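Local coordinates for protein alpha-rhamnosidase (Dictyoglomus thermophilum, PDB 6I60) that probably hydrolyses terminal non-reducing alpha-L-rhamnose residues of alpha-L-rhamnosides, at residues C110-W115 with T134-L139; G775-A780 with E850-G855; A176-K181 with G246-N251. One frame throughout, in Å; residues are numbered along the deposited sequence.

Contact 1: residues C110-W115 with T134-L139; sequences CKVYFW and TFETGL
Tyr-113 and Phe-135 face each other as a hydrogen-bonded antiparallel pair, and their side chains carry most of the packing on one face of the sheet. The touching is done less by the two rings than by the tyrosine methylene: Tyr-113 CB lies 3.8 Å from the centroid of the Phe-135 ring, 25° off its normal, a CH-pi contact over the face. The ring planes are nearly parallel but slid apart, so they barely overlap. Phe-135 CG sits between its backbone N and carbonyl carbon (chi1 62°), which swings the ring back across the neighbouring strand. The five-membered ring of Trp-115 receives the edge of Phe-135 in an offset edge-to-face pair, planes 70° apart. The indole NE1 of Trp-115 donates to a water 2.7 Å away.

Strands 112-120 and 133-137 run antiparallel as neighbours in a sheet of the N-terminal immunoglobulin-like domain, and the three aromatic residues form a cluster that Phe-53 extends with edge-to-face contacts to Trp-115 and Phe-135. The backbone evidence is a reciprocal pair: Tyr-113 N reaches Phe-135 O at 3.0 Å, and Phe-135 N returns to Tyr-113 O at 3.2 Å.

The other face holds Val-112, Phe-114, Thr-134 and Glu-136. Glu-136 is extended, CG opposite the backbone N, and slants across Val-112, whose CG2 touches it from CB to the carboxylate; that carboxylate is paired with Arg-191 and Arg-193. Thr-134 CG2 meets Val-112 CG1 at 3.9 Å.

Further toward Cys-110, Thr-137 N donates to Lys-111 O at 3.1 Å. Thr-137 CG2 comes to the edge of the Tyr-113 ring, and Cys-110 SG lies 3.6 Å from Leu-139 CD2.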
ATOM      1  N   CYS A 110      12.655 -24.717  -5.648  1.00 66.49           N
ATOM      2  CA  CYS A 110      14.041 -24.323  -5.903  1.00 65.85           C
ATOM      3  C   CYS A 110      14.426 -24.399  -7.377  1.00 63.99           C
ATOM      4  O   CYS A 110      15.613 -24.353  -7.710  1.00 67.61           O
ATOM      5  CB  CYS A 110      15.017 -25.157  -5.064  1.00 62.96           C
ATOM      6  SG  CYS A 110      14.629 -25.181  -3.303  1.00 63.26           S
ATOM      7  N   LYS A 111      13.454 -24.501  -8.277  1.00 65.72           N
ATOM      8  CA  LYS A 111      13.727 -24.566  -9.705  1.00 68.30           C
ATOM      9  C   LYS A 111      13.529 -23.196 -10.340  1.00 63.29           C
ATOM     10  O   LYS A 111      12.623 -22.448  -9.960  1.00 66.41           O
ATOM     11  CB  LYS A 111      12.831 -25.600 -10.390  1.00 65.38           C
ATOM     12  CG  LYS A 111      13.248 -27.044 -10.139  1.00 74.69           C
ATOM     13  CD  LYS A 111      13.357 -27.827 -11.439  1.00 85.56           C
ATOM     14  CE  LYS A 111      13.087 -29.310 -11.219  1.00 88.83           C
ATOM     15  NZ  LYS A 111      13.578 -29.779  -9.894  1.00 80.09           N
ATOM     16  N   VAL A 112      14.387 -22.870 -11.302  1.00 53.33           N
ATOM     17  CA  VAL A 112      14.294 -21.631 -12.066  1.00 58.79           C
ATOM     18  C   VAL A 112      13.634 -21.942 -13.400  1.00 55.37           C
ATOM     19  O   VAL A 112      14.031 -22.889 -14.092  1.00 53.61           O
ATOM     20  CB  VAL A 112      15.682 -20.992 -12.266  1.00 55.62           C
ATOM     21  CG1 VAL A 112      15.693 -20.077 -13.486  1.00 49.73           C
ATOM     22  CG2 VAL A 112      16.094 -20.224 -11.023  1.00 65.64           C
ATOM     23  N   TYR A 113      12.622 -21.157 -13.761  1.00 59.82           N
ATOM     24  CA  TYR A 113      11.905 -21.335 -15.011  1.00 60.23           C
ATOM     25  C   TYR A 113      12.102 -20.120 -15.910  1.00 59.22           C
ATOM     26  O   TYR A 113      12.486 -19.038 -15.460  1.00 62.49           O
ATOM     27  CB  TYR A 113      10.409 -21.569 -14.767  1.00 55.91           C
ATOM     28  CG  TYR A 113      10.115 -22.773 -13.905  1.00 59.24           C
ATOM     29  CD1 TYR A 113      10.094 -22.672 -12.518  1.00 60.16           C
ATOM     30  CD2 TYR A 113       9.861 -24.012 -14.475  1.00 61.44           C
ATOM     31  CE1 TYR A 113       9.828 -23.774 -11.725  1.00 60.16           C
ATOM     32  CE2 TYR A 113       9.593 -25.118 -13.691  1.00 67.64           C
ATOM     33  CZ  TYR A 113       9.578 -24.995 -12.317  1.00 68.14           C
ATOM     34  OH  TYR A 113       9.309 -26.098 -11.539  1.00 71.06           O
ATOM     35  N   PHE A 114      11.830 -20.320 -17.197  1.00 50.51           N
ATOM     36  CA  PHE A 114      11.952 -19.284 -18.210  1.00 56.51           C
ATOM     37  C   PHE A 114      10.646 -19.198 -18.983  1.00 62.10           C
ATOM     38  O   PHE A 114       9.939 -20.199 -19.140  1.00 59.36           O
ATOM     39  CB  PHE A 114      13.118 -19.568 -19.172  1.00 63.48           C
ATOM     40  CG  PHE A 114      14.408 -19.921 -18.479  1.00 66.77           C
ATOM     41  CD1 PHE A 114      14.641 -21.210 -18.025  1.00 58.42           C
ATOM     42  CD2 PHE A 114      15.391 -18.962 -18.285  1.00 65.40           C
ATOM     43  CE1 PHE A 114      15.822 -21.533 -17.385  1.00 56.79           C
ATOM     44  CE2 PHE A 114      16.576 -19.282 -17.649  1.00 59.03           C
ATOM     45  CZ  PHE A 114      16.791 -20.569 -17.199  1.00 51.10           C
ATOM     46  N   TRP A 115      10.322 -18.000 -19.469  1.00 61.77           N
ATOM     47  CA  TRP A 115       9.078 -17.840 -20.208  1.00 55.95           C
ATOM     48  C   TRP A 115       9.164 -16.653 -21.154  1.00 52.43           C
ATOM     49  O   TRP A 115       9.703 -15.601 -20.800  1.00 59.46           O
ATOM     50  CB  TRP A 115       7.877 -17.685 -19.262  1.00 58.41           C
ATOM     51  CG  TRP A 115       7.816 -16.388 -18.502  1.00 61.39           C
ATOM     52  CD1 TRP A 115       8.691 -15.950 -17.549  1.00 59.95           C
ATOM     53  CD2 TRP A 115       6.807 -15.374 -18.616  1.00 56.26           C
ATOM     54  NE1 TRP A 115       8.293 -14.723 -17.070  1.00 56.07           N
ATOM     55  CE2 TRP A 115       7.141 -14.349 -17.709  1.00 50.71           C
ATOM     56  CE3 TRP A 115       5.658 -15.232 -19.402  1.00 50.43           C
ATOM     57  CZ2 TRP A 115       6.367 -13.197 -17.567  1.00 57.77           C
ATOM     58  CZ3 TRP A 115       4.890 -14.090 -19.258  1.00 50.69           C
ATOM     59  CH2 TRP A 115       5.248 -13.088 -18.347  1.00 56.93           C
ATOM     60  N   THR A 134      12.270 -14.741 -16.386  1.00 63.91           N
ATOM     61  CA  THR A 134      12.645 -15.767 -15.426  1.00 58.60           C
ATOM     62  C   THR A 134      11.846 -15.586 -14.145  1.00 60.65           C
ATOM     63  O   THR A 134      11.640 -14.459 -13.692  1.00 64.53           O
ATOM     64  CB  THR A 134      14.152 -15.707 -15.132  1.00 54.59           C
ATOM     65  OG1 THR A 134      14.875 -16.312 -16.211  1.00 58.86           O
ATOM     66  CG2 THR A 134      14.497 -16.421 -13.831  1.00 63.77           C
ATOM     67  N   PHE A 135      11.384 -16.699 -13.578  1.00 60.39           N
ATOM     68  CA  PHE A 135      10.844 -16.702 -12.225  1.00 62.35           C
ATOM     69  C   PHE A 135      11.360 -17.936 -11.502  1.00 61.54           C
ATOM     70  O   PHE A 135      11.340 -19.038 -12.058  1.00 62.15           O
ATOM     71  CB  PHE A 135       9.307 -16.662 -12.221  1.00 59.92           C
ATOM     72  CG  PHE A 135       8.654 -17.852 -12.869  1.00 58.67           C
ATOM     73  CD1 PHE A 135       8.474 -17.901 -14.242  1.00 52.80           C
ATOM     74  CD2 PHE A 135       8.191 -18.909 -12.100  1.00 64.19           C
ATOM     75  CE1 PHE A 135       7.864 -18.987 -14.837  1.00 55.98           C
ATOM     76  CE2 PHE A 135       7.580 -20.000 -12.690  1.00 58.12           C
ATOM     77  CZ  PHE A 135       7.415 -20.038 -14.059  1.00 61.26           C
ATOM     78  N   GLU A 136      11.844 -17.744 -10.278  1.00 63.16           N
ATOM     79  CA  GLU A 136      12.413 -18.817  -9.473  1.00 61.62           C
ATOM     80  C   GLU A 136      11.471 -19.156  -8.327  1.00 62.52           C
ATOM     81  O   GLU A 136      10.985 -18.259  -7.630  1.00 58.82           O
ATOM     82  CB  GLU A 136      13.786 -18.426  -8.921  1.00 62.88           C
ATOM     83  CG  GLU A 136      14.332 -19.402  -7.888  1.00 63.27           C
ATOM     84  CD  GLU A 136      15.819 -19.233  -7.646  1.00 64.99           C
ATOM     85  OE1 GLU A 136      16.454 -18.426  -8.356  1.00 58.72           O
ATOM     86  OE2 GLU A 136      16.355 -19.905  -6.738  1.00 69.94           O
ATOM     87  N   THR A 137      11.221 -20.446  -8.134  1.00 60.87           N
ATOM     88  CA  THR A 137      10.380 -20.893  -7.035  1.00 60.90           C
ATOM     89  C   THR A 137      11.194 -20.981  -5.752  1.00 61.35           C
ATOM     90  O   THR A 137      12.378 -21.330  -5.771  1.00 56.89           O
ATOM     91  CB  THR A 137       9.752 -22.250  -7.357  1.00 55.28           C
ATOM     92  OG1 THR A 137      10.767 -23.156  -7.801  1.00 60.99           O
ATOM     93  CG2 THR A 137       8.702 -22.104  -8.448  1.00 53.76           C
ATOM     94  N   GLY A 138      10.540 -20.693  -4.642  1.00 61.86           N
ATOM     95  CA  GLY A 138      11.158 -20.749  -3.345  1.00 59.55           C
ATOM     96  C   GLY A 138      11.144 -22.160  -2.823  1.00 67.29           C
ATOM     97  O   GLY A 138      11.401 -23.086  -3.555  1.00 63.06           O
ATOM     98  N   LEU A 139      10.771 -22.337  -1.560  1.00 66.21           N
ATOM     99  CA  LEU A 139      10.737 -23.657  -0.949  1.00 60.94           C
ATOM    100  C   LEU A 139       9.483 -24.392  -1.265  1.00 68.75           C
ATOM    101  O   LEU A 139       9.410 -25.565  -1.026  1.00 73.87           O
ATOM    102  CB  LEU A 139      10.909 -23.595   0.546  1.00 55.58           C
ATOM    103  CG  LEU A 139      12.371 -23.533   0.929  1.00 68.45           C
ATOM    104  CD1 LEU A 139      12.612 -24.268   2.211  1.00 71.31           C
ATOM    105  CD2 LEU A 139      13.202 -24.157  -0.149  1.00 62.20           C
TER
HETATM  106  O   HOH W   1       9.243 -13.763 -14.687  1.00 58.57           O

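Contact 2: residues G775-A780 with E850-G855; sequences GYDEVA and EPHPVG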
ATOM      1  N   GLY A 775     -23.737  17.113 -11.627  1.00 50.91           N
ATOM      2  CA  GLY A 775     -23.525  18.361 -12.334  1.00 54.85           C
ATOM      3  C   GLY A 775     -23.205  19.556 -11.468  1.00 54.19           C
ATOM      4  O   GLY A 775     -23.490  20.691 -11.865  1.00 58.68           O
ATOM      5  N   TYR A 776     -22.611  19.342 -10.298  1.00 48.89           N
ATOM      6  CA  TYR A 776     -22.260  20.425  -9.382  1.00 56.95           C
ATOM      7  C   TYR A 776     -20.785  20.348  -9.006  1.00 57.73           C
ATOM      8  O   TYR A 776     -20.410  20.380  -7.831  1.00 50.86           O
ATOM      9  CB  TYR A 776     -23.143  20.394  -8.139  1.00 45.70           C
ATOM     10  CG  TYR A 776     -24.567  20.828  -8.397  1.00 54.84           C
ATOM     11  CD1 TYR A 776     -24.887  22.172  -8.547  1.00 51.59           C
ATOM     12  CD2 TYR A 776     -25.592  19.894  -8.497  1.00 51.09           C
ATOM     13  CE1 TYR A 776     -26.187  22.575  -8.785  1.00 52.82           C
ATOM     14  CE2 TYR A 776     -26.895  20.286  -8.735  1.00 49.30           C
ATOM     15  CZ  TYR A 776     -27.188  21.628  -8.879  1.00 56.11           C
ATOM     16  OH  TYR A 776     -28.483  22.026  -9.116  1.00 56.69           O
ATOM     17  N   ASP A 777     -19.921  20.250 -10.020  1.00 56.56           N
ATOM     18  CA  ASP A 777     -18.485  20.198  -9.770  1.00 53.73           C
ATOM     19  C   ASP A 777     -17.932  21.530  -9.279  1.00 58.22           C
ATOM     20  O   ASP A 777     -16.866  21.550  -8.654  1.00 60.65           O
ATOM     21  CB  ASP A 777     -17.744  19.754 -11.034  1.00 56.58           C
ATOM     22  CG  ASP A 777     -18.239  20.462 -12.287  1.00 65.42           C
ATOM     23  OD1 ASP A 777     -19.064  21.393 -12.166  1.00 58.87           O
ATOM     24  OD2 ASP A 777     -17.796  20.088 -13.397  1.00 62.68           O
ATOM     25  N   GLU A 778     -18.628  22.640  -9.543  1.00 54.52           N
ATOM     26  CA  GLU A 778     -18.164  23.934  -9.053  1.00 54.68           C
ATOM     27  C   GLU A 778     -18.256  24.024  -7.536  1.00 55.01           C
ATOM     28  O   GLU A 778     -17.406  24.660  -6.902  1.00 53.49           O
ATOM     29  CB  GLU A 778     -18.964  25.065  -9.700  1.00 54.53           C
ATOM     30  CG  GLU A 778     -18.845  25.127 -11.216  1.00 68.47           C
ATOM     31  CD  GLU A 778     -17.498  25.658 -11.676  1.00 70.19           C
ATOM     32  OE1 GLU A 778     -16.779  26.263 -10.850  1.00 67.03           O
ATOM     33  OE2 GLU A 778     -17.159  25.466 -12.865  1.00 62.70           O
ATOM     34  N   VAL A 779     -19.275  23.401  -6.941  1.00 55.70           N
ATOM     35  CA  VAL A 779     -19.401  23.395  -5.488  1.00 50.23           C
ATOM     36  C   VAL A 779     -18.278  22.579  -4.860  1.00 46.05           C
ATOM     37  O   VAL A 779     -17.702  22.970  -3.838  1.00 43.77           O
ATOM     38  CB  VAL A 779     -20.788  22.866  -5.080  1.00 49.26           C
ATOM     39  CG1 VAL A 779     -20.897  22.753  -3.566  1.00 43.77           C
ATOM     40  CG2 VAL A 779     -21.885  23.765  -5.638  1.00 41.97           C
ATOM     41  N   ALA A 780     -17.943  21.437  -5.463  1.00 49.11           N
ATOM     42  CA  ALA A 780     -16.877  20.601  -4.923  1.00 52.29           C
ATOM     43  C   ALA A 780     -15.527  21.302  -5.005  1.00 54.62           C
ATOM     44  O   ALA A 780     -14.711  21.200  -4.080  1.00 48.50           O
ATOM     45  CB  ALA A 780     -16.838  19.263  -5.661  1.00 49.00           C
ATOM     46  N   GLU A 850     -12.655  12.559 -19.195  1.00 46.56           N
ATOM     47  CA  GLU A 850     -13.680  13.569 -18.929  1.00 52.43           C
ATOM     48  C   GLU A 850     -13.110  14.639 -18.008  1.00 55.98           C
ATOM     49  O   GLU A 850     -13.251  14.553 -16.777  1.00 58.17           O
ATOM     50  CB  GLU A 850     -14.928  12.933 -18.321  1.00 52.67           C
ATOM     51  CG  GLU A 850     -16.081  13.897 -18.122  1.00 47.54           C
ATOM     52  CD  GLU A 850     -17.195  13.299 -17.292  1.00 53.33           C
ATOM     53  OE1 GLU A 850     -17.784  12.287 -17.729  1.00 59.85           O
ATOM     54  OE2 GLU A 850     -17.477  13.837 -16.202  1.00 53.33           O
ATOM     55  N   PRO A 851     -12.469  15.668 -18.554  1.00 56.88           N
ATOM     56  CA  PRO A 851     -11.920  16.731 -17.709  1.00 51.16           C
ATOM     57  C   PRO A 851     -13.007  17.656 -17.188  1.00 48.53           C
ATOM     58  O   PRO A 851     -14.071  17.814 -17.791  1.00 55.65           O
ATOM     59  CB  PRO A 851     -10.971  17.476 -18.655  1.00 52.05           C
ATOM     60  CG  PRO A 851     -11.566  17.269 -20.004  1.00 56.53           C
ATOM     61  CD  PRO A 851     -12.208  15.904 -19.985  1.00 54.43           C
ATOM     62  N   HIS A 852     -12.722  18.270 -16.042  1.00 53.89           N
ATOM     63  CA  HIS A 852     -13.648  19.187 -15.380  1.00 51.54           C
ATOM     64  C   HIS A 852     -12.918  20.490 -15.090  1.00 50.99           C
ATOM     65  O   HIS A 852     -12.388  20.687 -13.988  1.00 55.98           O
ATOM     66  CB  HIS A 852     -14.214  18.574 -14.100  1.00 55.68           C
ATOM     67  CG  HIS A 852     -15.216  17.488 -14.343  1.00 59.52           C
ATOM     68  ND1 HIS A 852     -16.534  17.592 -13.953  1.00 60.96           N
ATOM     69  CD2 HIS A 852     -15.095  16.280 -14.941  1.00 54.37           C
ATOM     70  CE1 HIS A 852     -17.180  16.493 -14.299  1.00 56.28           C
ATOM     71  NE2 HIS A 852     -16.330  15.682 -14.901  1.00 54.54           N
ATOM     72  N   PRO A 853     -12.869  21.407 -16.057  1.00 53.82           N
ATOM     73  CA  PRO A 853     -12.205  22.695 -15.815  1.00 50.90           C
ATOM     74  C   PRO A 853     -13.100  23.659 -15.053  1.00 59.19           C
ATOM     75  O   PRO A 853     -13.860  24.425 -15.655  1.00 68.08           O
ATOM     76  CB  PRO A 853     -11.896  23.202 -17.229  1.00 48.14           C
ATOM     77  CG  PRO A 853     -12.877  22.501 -18.128  1.00 45.80           C
ATOM     78  CD  PRO A 853     -13.476  21.329 -17.396  1.00 44.96           C
ATOM     79  N   VAL A 854     -13.018  23.628 -13.727  1.00 55.99           N
ATOM     80  CA  VAL A 854     -13.897  24.408 -12.871  1.00 59.51           C
ATOM     81  C   VAL A 854     -13.097  25.532 -12.221  1.00 62.93           C
ATOM     82  O   VAL A 854     -11.866  25.539 -12.230  1.00 65.66           O
ATOM     83  CB  VAL A 854     -14.583  23.532 -11.807  1.00 55.66           C
ATOM     84  CG1 VAL A 854     -15.701  22.721 -12.435  1.00 56.38           C
ATOM     85  CG2 VAL A 854     -13.564  22.619 -11.154  1.00 51.76           C
ATOM     86  N   GLY A 855     -13.820  26.493 -11.646  1.00 56.26           N
ATOM     87  CA  GLY A 855     -13.180  27.583 -10.928  1.00 48.36           C
ATOM     88  C   GLY A 855     -12.282  28.403 -11.831  1.00 52.48           C
ATOM     89  O   GLY A 855     -12.632  28.735 -12.968  1.00 58.20           O
TER
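Asp-777, in the first turn of helix 777-784, reaches over to His-852 and Val-854 in the loop that follows strand 846-849. Its CB points toward that loop and lies 3.8 Å from His-852 ND1. The first torsion sets CG between the backbone N and the carbonyl carbon (chi1 45°), which carries the carboxyl group over Val-854, with CG 3.4 Å from Val-854 CG1. At the tip both oxygens lie against Val-854 CG1, and OD2 in addition accepts a hydrogen bond from His-852 ND1 at 2.9 Å, using its anti lone pair. The N-H...O angle is 154°, the acceptor is slightly tilted from the imidazole plane, and carboxylate and ring planes stand 88° apart.

The other ring nitrogen is also engaged: His-852 NE2 donates to Glu-850 OE2. Held by a carboxylate at each nitrogen, the imidazole has its rotation fixed, and two acidic partners would be expected to favour its protonated form. Glu-850 is itself tied through OE1 to His-897. A phenylalanine in place of His-852 would probably deprive Asp-777 OD2 and Glu-850 OE2 of the N-H that each receives from the ring.

One residue further along, Glu-778 slides past Val-854 in the opposite direction. Its chain bends at chi2, turning the carboxylate back to the loop, where OE1 accepts from Gly-855 N at 3.1 Å on its syn side.

Pro-853, between the two gripping points, is the centre of an inverse gamma turn and packs on Trp-875. The contact thus joins a helix start in the six-hairpin glycosidase domain to a loop of the C-terminal beta domain, an interdomain junction held by a His-carboxylate hydrogen bond and a bond from a backbone N-H to a glutamate.

Contact 3: residues A176-K181 with G246-N251; sequences APMFRK and GVILGN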
ATOM      1  N   ALA A 176      18.426  -8.430  21.619  1.00 58.18           N
ATOM      2  CA  ALA A 176      18.685  -8.763  20.222  1.00 60.30           C
ATOM      3  C   ALA A 176      19.694  -9.899  20.142  1.00 55.17           C
ATOM      4  O   ALA A 176      20.908  -9.655  20.210  1.00 57.19           O
ATOM      5  CB  ALA A 176      19.193  -7.538  19.458  1.00 56.07           C
ATOM      6  N   PRO A 177      19.256 -11.146  20.000  1.00 57.20           N
ATOM      7  CA  PRO A 177      20.207 -12.256  19.912  1.00 60.08           C
ATOM      8  C   PRO A 177      20.825 -12.367  18.529  1.00 62.77           C
ATOM      9  O   PRO A 177      20.198 -12.074  17.508  1.00 63.30           O
ATOM     10  CB  PRO A 177      19.343 -13.482  20.227  1.00 52.80           C
ATOM     11  CG  PRO A 177      17.983 -13.102  19.762  1.00 50.45           C
ATOM     12  CD  PRO A 177      17.855 -11.608  19.957  1.00 61.72           C
ATOM     13  N   MET A 178      22.083 -12.797  18.512  1.00 62.52           N
ATOM     14  CA  MET A 178      22.812 -13.064  17.281  1.00 64.16           C
ATOM     15  C   MET A 178      23.070 -14.560  17.165  1.00 61.93           C
ATOM     16  O   MET A 178      23.306 -15.236  18.169  1.00 57.58           O
ATOM     17  CB  MET A 178      24.137 -12.297  17.245  1.00 66.45           C
ATOM     18  CG  MET A 178      24.016 -10.831  17.622  1.00 62.60           C
ATOM     19  SD  MET A 178      25.607 -10.077  18.008  1.00 70.99           S
ATOM     20  CE  MET A 178      25.641  -8.726  16.833  1.00 67.98           C
ATOM     21  N   PHE A 179      23.019 -15.072  15.938  1.00 62.87           N
ATOM     22  CA  PHE A 179      23.201 -16.494  15.679  1.00 60.38           C
ATOM     23  C   PHE A 179      24.268 -16.678  14.614  1.00 62.11           C
ATOM     24  O   PHE A 179      24.255 -15.986  13.590  1.00 63.72           O
ATOM     25  CB  PHE A 179      21.888 -17.148  15.240  1.00 62.78           C
ATOM     26  CG  PHE A 179      20.838 -17.169  16.313  1.00 59.51           C
ATOM     27  CD1 PHE A 179      19.956 -16.113  16.457  1.00 59.13           C
ATOM     28  CD2 PHE A 179      20.739 -18.241  17.183  1.00 60.42           C
ATOM     29  CE1 PHE A 179      18.991 -16.127  17.445  1.00 62.27           C
ATOM     30  CE2 PHE A 179      19.777 -18.260  18.174  1.00 60.16           C
ATOM     31  CZ  PHE A 179      18.901 -17.202  18.304  1.00 55.93           C
ATOM     32  N   ARG A 180      25.185 -17.612  14.855  1.00 67.35           N
ATOM     33  CA  ARG A 180      26.326 -17.836  13.982  1.00 69.15           C
ATOM     34  C   ARG A 180      26.499 -19.324  13.718  1.00 73.19           C
ATOM     35  O   ARG A 180      26.339 -20.148  14.624  1.00 73.07           O
ATOM     36  CB  ARG A 180      27.610 -17.268  14.596  1.00 65.03           C
ATOM     37  CG  ARG A 180      28.852 -17.583  13.794  1.00 62.73           C
ATOM     38  CD  ARG A 180      30.128 -17.271  14.558  1.00 73.65           C
ATOM     39  NE  ARG A 180      31.148 -16.658  13.709  1.00 75.84           N
ATOM     40  CZ  ARG A 180      31.714 -17.238  12.652  1.00 78.54           C
ATOM     41  NH1 ARG A 180      31.383 -18.473  12.292  1.00 77.96           N
ATOM     42  NH2 ARG A 180      32.630 -16.580  11.956  1.00 77.95           N
ATOM     43  N   LYS A 181      26.828 -19.659  12.471  1.00 69.63           N
ATOM     44  CA  LYS A 181      27.124 -21.029  12.078  1.00 69.89           C
ATOM     45  C   LYS A 181      28.173 -20.995  10.976  1.00 73.24           C
ATOM     46  O   LYS A 181      28.112 -20.150  10.080  1.00 74.57           O
ATOM     47  CB  LYS A 181      25.863 -21.765  11.605  1.00 68.27           C
ATOM     48  CG  LYS A 181      26.130 -23.068  10.863  1.00 69.27           C
ATOM     49  CD  LYS A 181      26.187 -24.247  11.822  1.00 71.75           C
ATOM     50  CE  LYS A 181      26.871 -25.447  11.187  1.00 69.02           C
ATOM     51  NZ  LYS A 181      28.342 -25.433  11.422  1.00 71.95           N
ATOM     52  N   GLY A 246      25.608 -14.797   9.457  1.00 75.69           N
ATOM     53  CA  GLY A 246      25.226 -14.011  10.613  1.00 70.49           C
ATOM     54  C   GLY A 246      23.782 -13.555  10.590  1.00 66.09           C
ATOM     55  O   GLY A 246      23.326 -12.968   9.604  1.00 67.47           O
ATOM     56  N   VAL A 247      23.049 -13.827  11.667  1.00 61.23           N
ATOM     57  CA  VAL A 247      21.654 -13.420  11.798  1.00 62.58           C
ATOM     58  C   VAL A 247      21.463 -12.805  13.177  1.00 62.41           C
ATOM     59  O   VAL A 247      21.752 -13.450  14.192  1.00 62.90           O
ATOM     60  CB  VAL A 247      20.681 -14.594  11.601  1.00 65.26           C
ATOM     61  CG1 VAL A 247      19.245 -14.101  11.687  1.00 67.59           C
ATOM     62  CG2 VAL A 247      20.932 -15.289  10.272  1.00 62.88           C
ATOM     63  N   ILE A 248      20.976 -11.568  13.214  1.00 63.78           N
ATOM     64  CA  ILE A 248      20.621 -10.886  14.453  1.00 64.12           C
ATOM     65  C   ILE A 248      19.112 -10.684  14.461  1.00 54.40           C
ATOM     66  O   ILE A 248      18.531 -10.271  13.450  1.00 53.03           O
ATOM     67  CB  ILE A 248      21.373  -9.550  14.601  1.00 58.16           C
ATOM     68  CG1 ILE A 248      20.855  -8.772  15.811  1.00 58.80           C
ATOM     69  CG2 ILE A 248      21.261  -8.722  13.332  1.00 57.62           C
ATOM     70  CD1 ILE A 248      21.913  -7.942  16.494  1.00 68.55           C
ATOM     71  N   LEU A 249      18.479 -10.985  15.590  1.00 56.57           N
ATOM     72  CA  LEU A 249      17.027 -10.989  15.696  1.00 56.31           C
ATOM     73  C   LEU A 249      16.523  -9.747  16.417  1.00 54.32           C
ATOM     74  O   LEU A 249      17.091  -9.327  17.429  1.00 56.91           O
ATOM     75  CB  LEU A 249      16.542 -12.238  16.434  1.00 55.50           C
ATOM     76  CG  LEU A 249      16.638 -13.560  15.674  1.00 60.52           C
ATOM     77  CD1 LEU A 249      15.937 -14.657  16.448  1.00 61.60           C
ATOM     78  CD2 LEU A 249      16.054 -13.428  14.275  1.00 63.37           C
ATOM     79  N   GLY A 250      15.447  -9.167  15.888  1.00 55.71           N
ATOM     80  CA  GLY A 250      14.761  -8.068  16.540  1.00 51.90           C
ATOM     81  C   GLY A 250      13.366  -8.468  16.975  1.00 53.97           C
ATOM     82  O   GLY A 250      12.831  -9.474  16.499  1.00 56.41           O
ATOM     83  N   ASN A 251      12.761  -7.695  17.879  1.00 54.22           N
ATOM     84  CA  ASN A 251      11.434  -8.041  18.381  1.00 56.15           C
ATOM     85  C   ASN A 251      10.351  -7.728  17.355  1.00 60.16           C
ATOM     86  O   ASN A 251       9.666  -8.630  16.861  1.00 61.31           O
ATOM     87  CB  ASN A 251      11.155  -7.300  19.693  1.00 52.45           C
ATOM     88  CG  ASN A 251      12.265  -7.471  20.709  1.00 54.01           C
ATOM     89  OD1 ASN A 251      13.205  -8.237  20.503  1.00 62.54           O
ATOM     90  ND2 ASN A 251      12.162  -6.748  21.814  1.00 60.99           N
TER
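Met-178 and Ile-248, a non-hydrogen-bonded pair with CA atoms 4.2 Å apart, mark the register of two antiparallel strands, 171-184 and 242-250. Strand 171-184 also pairs with strand 288-298, and strand 242-250 with strand 201-206, so the pair is flanked by a strand on each side, in what looks like a beta-sandwich-like packing of two sheets; strand 242-250 belongs to the alpha-L-rhamnosidase N-terminal domain.

Three backbone hydrogen bonds supply the polar evidence. Phe-179 and Val-247 exchange two: Phe-179 N to Val-247 O at 2.7 Å, and Val-247 N to Phe-179 O at 3.1 Å. The third runs from Leu-249 N to Pro-177 O at 2.8 Å. CA-H...O contacts fill in between them; one runs from Ile-248 CA to Pro-177 O.

Apolar packing divides by face. On the face of Met-178 and Ile-248 the two chains lie side by side, pointing the same way. Ile-248 CG1 is opposite the backbone N (chi1 173°), bringing CD1 within 3.7 Å of Met-178 CG; the methionine bends at chi3 (123°), which folds CE back onto the same methyl. Ile-294 of strand 288-298, which neighbours strand 171-184, also touches Ile-248.

Phe-179 and Val-247 project to the other face, where Leu-265 of strand 264-273, in another sheet, touches both, and Leu-249 as well. Leu-249 serves two partners: its CB meets Pro-177 CG at 3.7 Å, the two side chains crossing at about a right angle, and its CD1 comes obliquely to the phenylalanine ring, 3.5 Å from Phe-179 CE1.

Overall arrangement
Contacts 1 and 3 each join two antiparallel neighbouring strands, but of separate sheets, with centres about 29 Å apart; contact 2 joins a helix to a loop and lies across the chain's centre from both, about 50 Å and 57 Å away between centres. None touches another. Contact 3 is wholly buried and combines backbone bonds with aliphatic packing and one phenylalanine. Contact 1 is partly buried: an aromatic cluster on one face, and on the other a glutamate, paired with arginines of strand 189-199, beside Val-112, Phe-114 and Thr-134. Contact 2, partly exposed and the smallest in buried surface, depends on carboxylate hydrogen bonds. The first and third stay within a sheet; 775-780 with 850-855 bridges two domains.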